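Local coordinates for envelope glycoprotein (Thogoto virus, PDB 5XEA), which probably attaches the virus to a host-cell receptor and later drives fusion of the viral and host membranes, at residues B[26-31]-B[245-250]. Numbering follows the deposited sequence.
With NAG (2-acetamido-2-deoxy-beta-D-glucopyranose), chain F.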
loop_
_atom_site.group_PDB
_atom_site.type_symbol
_atom_site.label_atom_id
_atom_site.label_comp_id
_atom_site.label_asym_id
_atom_site.label_seq_id
_atom_site.Cartn_x
_atom_site.Cartn_y
_atom_site.Cartn_z
ATOM N N LYS B 26 -21.502 12.768 -15.750
ATOM C CA LYS B 26 -22.779 13.028 -15.104
ATOM C C LYS B 26 -22.591 13.890 -13.861
ATOM O O LYS B 26 -21.530 13.879 -13.226
ATOM C CB LYS B 26 -23.482 11.729 -14.682
ATOM C CG LYS B 26 -23.542 10.641 -15.730
ATOM C CD LYS B 26 -24.615 10.916 -16.760
ATOM C CE LYS B 26 -24.752 9.746 -17.727
ATOM N NZ LYS B 26 -25.656 10.073 -18.866
ATOM N N LEU B 27 -23.640 14.633 -13.520
ATOM C CA LEU B 27 -23.793 15.250 -12.210
ATOM C C LEU B 27 -24.988 14.560 -11.568
ATOM O O LEU B 27 -26.138 14.826 -11.928
ATOM C CB LEU B 27 -23.990 16.756 -12.305
ATOM C CG LEU B 27 -22.891 17.537 -11.586
ATOM C CD1 LEU B 27 -21.553 17.282 -12.260
ATOM C CD2 LEU B 27 -23.206 19.023 -11.543
ATOM N N TYR B 28 -24.708 13.644 -10.644
ATOM C CA TYR B 28 -25.752 12.893 -9.963
ATOM C C TYR B 28 -26.180 13.610 -8.691
ATOM O O TYR B 28 -25.349 14.112 -7.929
ATOM C CB TYR B 28 -25.272 11.482 -9.621
ATOM C CG TYR B 28 -25.287 10.525 -10.786
ATOM C CD1 TYR B 28 -26.041 10.793 -11.920
ATOM C CD2 TYR B 28 -24.550 9.349 -10.752
ATOM C CE1 TYR B 28 -26.060 9.912 -12.994
ATOM C CE2 TYR B 28 -24.562 8.462 -11.817
ATOM C CZ TYR B 28 -25.316 8.749 -12.934
ATOM O OH TYR B 28 -25.331 7.868 -13.993
ATOM N N SER B 29 -27.487 13.668 -8.474
ATOM C CA SER B 29 -28.011 14.155 -7.214
ATOM C C SER B 29 -28.014 13.022 -6.200
ATOM O O SER B 29 -28.365 11.880 -6.517
ATOM C CB SER B 29 -29.418 14.720 -7.392
ATOM O OG SER B 29 -29.367 16.051 -7.874
ATOM N N ALA B 30 -27.610 13.341 -4.978
ATOM C CA ALA B 30 -27.606 12.343 -3.923
ATOM C C ALA B 30 -27.739 13.026 -2.575
ATOM O O ALA B 30 -27.386 14.196 -2.403
ATOM C CB ALA B 30 -26.333 11.487 -3.958
ATOM N N THR B 31 -28.269 12.268 -1.623
ATOM C CA THR B 31 -28.217 12.639 -0.220
ATOM C C THR B 31 -26.920 12.085 0.356
ATOM O O THR B 31 -26.669 10.878 0.289
ATOM C CB THR B 31 -29.424 12.092 0.540
ATOM O OG1 THR B 31 -30.635 12.513 -0.104
ATOM C CG2 THR B 31 -29.417 12.603 1.965
ATOM N N TYR B 245 -23.961 7.634 0.851
ATOM C CA TYR B 245 -24.686 8.300 -0.217
ATOM C C TYR B 245 -25.979 7.553 -0.495
ATOM O O TYR B 245 -26.057 6.327 -0.356
ATOM C CB TYR B 245 -23.856 8.388 -1.508
ATOM C CG TYR B 245 -22.572 9.159 -1.351
ATOM C CD1 TYR B 245 -22.512 10.513 -1.633
ATOM C CD2 TYR B 245 -21.413 8.529 -0.907
ATOM C CE1 TYR B 245 -21.334 11.221 -1.482
ATOM C CE2 TYR B 245 -20.231 9.232 -0.759
ATOM C CZ TYR B 245 -20.201 10.572 -1.047
ATOM O OH TYR B 245 -19.033 11.270 -0.896
ATOM N N ASN B 246 -27.004 8.318 -0.867
ATOM C CA ASN B 246 -28.251 7.772 -1.392
ATOM C C ASN B 246 -28.511 8.510 -2.704
ATOM O O ASN B 246 -28.928 9.674 -2.699
ATOM C CB ASN B 246 -29.402 7.933 -0.408
ATOM C CG ASN B 246 -30.668 7.260 -0.884
ATOM O OD1 ASN B 246 -30.625 6.210 -1.521
ATOM N ND2 ASN B 246 -31.807 7.864 -0.580
ATOM N N PHE B 247 -28.210 7.842 -3.817
ATOM C CA PHE B 247 -28.387 8.398 -5.149
ATOM C C PHE B 247 -29.816 8.148 -5.609
ATOM O O PHE B 247 -30.340 7.039 -5.444
ATOM C CB PHE B 247 -27.416 7.757 -6.145
ATOM C CG PHE B 247 -25.984 8.161 -5.956
ATOM C CD1 PHE B 247 -25.434 9.188 -6.704
ATOM C CD2 PHE B 247 -25.178 7.500 -5.043
ATOM C CE1 PHE B 247 -24.116 9.558 -6.539
ATOM C CE2 PHE B 247 -23.859 7.865 -4.877
ATOM C CZ PHE B 247 -23.328 8.902 -5.625
ATOM N N SER B 248 -30.437 9.172 -6.190
ATOM C CA SER B 248 -31.723 8.974 -6.851
ATOM C C SER B 248 -31.573 7.907 -7.924
ATOM O O SER B 248 -30.699 8.008 -8.793
ATOM C CB SER B 248 -32.217 10.283 -7.462
ATOM O OG SER B 248 -33.556 10.155 -7.903
ATOM N N LYS B 249 -32.404 6.868 -7.849
ATOM C CA LYS B 249 -32.199 5.724 -8.724
ATOM C C LYS B 249 -32.866 5.891 -10.082
ATOM O O LYS B 249 -32.483 5.196 -11.028
ATOM C CB LYS B 249 -32.679 4.437 -8.045
ATOM C CG LYS B 249 -34.169 4.188 -8.113
ATOM C CD LYS B 249 -34.512 2.824 -7.526
ATOM C CE LYS B 249 -36.017 2.673 -7.344
ATOM N NZ LYS B 249 -36.562 3.626 -6.331
ATOM N N ASP B 250 -33.834 6.798 -10.214
ATOM C CA ASP B 250 -34.359 7.146 -11.534
ATOM C C ASP B 250 -33.481 8.169 -12.244
ATOM O O ASP B 250 -33.972 9.063 -12.937
ATOM C CB ASP B 250 -35.801 7.641 -11.418
ATOM C CG ASP B 250 -35.949 8.856 -10.508
ATOM O OD1 ASP B 250 -34.975 9.617 -10.324
ATOM O OD2 ASP B 250 -37.065 9.057 -9.985
HETATM C C1 NAG F . -33.077 7.327 -0.987
HETATM C C2 NAG F . -33.964 7.006 0.216
HETATM C C3 NAG F . -35.344 6.555 -0.247
HETATM C C4 NAG F . -35.955 7.581 -1.197
HETATM C C5 NAG F . -34.985 7.877 -2.338
HETATM C C6 NAG F . -35.462 8.991 -3.240
HETATM C C7 NAG F . -33.247 6.119 2.387
HETATM C C8 NAG F . -32.620 4.964 3.106
HETATM N N2 NAG F . -33.363 5.989 1.063
HETATM O O3 NAG F . -36.151 6.370 0.911
HETATM O O4 NAG F . -37.164 7.095 -1.768
HETATM O O5 NAG F . -33.719 8.292 -1.810
HETATM O O6 NAG F . -35.323 10.257 -2.608
HETATM O O7 NAG F . -33.624 7.125 2.977
#
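Ala30 lays its methyl over one face of the Phe247 ring while Tyr28 meets that ring at its edge, and the three gather on one face of an antiparallel sheet. The CB of Ala30 stands 3.9 Å from the ring centroid of Phe247, a CH-pi contact displaced toward the rim at CD1. In the ring plane, Tyr28 CB comes within 3.7 Å of Phe247 CD1, and the two aromatic side chains cross at about a right angle. Phe247 CG sits beside its backbone N, anti to the carbonyl carbon (chi1 -71°), and with chi2 at -96° the ring presents one face to CB of Ala30, its partner in a non-hydrogen-bonded pair.

On the other face, Thr31 and Asn246 form the adjoining hydrogen-bonded pair, showing how antiparallel pairing sorts successive side chains between the two faces. Thr31 N donates to Asn246 O at 2.9 Å, and Asn246 N returns a bond of 2.8 Å to Thr31 O. Beyond Phe247 the pairing fades: Ser248 N reaches Ser29 O only weakly, at 3.4 Å, as the chain turns away and Ser248 OG bonds to Asp250 OD1. Asn246 ND2 carries the N-linked sugar through a 1.4 Å bond to NAG C1. The glycan thus springs from the face bearing Thr31, opposite the face that carries Tyr28, Ala30 and Phe247.

Within the six-stranded antiparallel sheet, strand 24-35 runs between strand 243-247 and strand 197-209, where Val208 touches Tyr28 and Glu201 binds Thr31 OG1. Strand 237-240 flanks 243-247 on its far side, and Leu252 packs against both Tyr28 and Phe247.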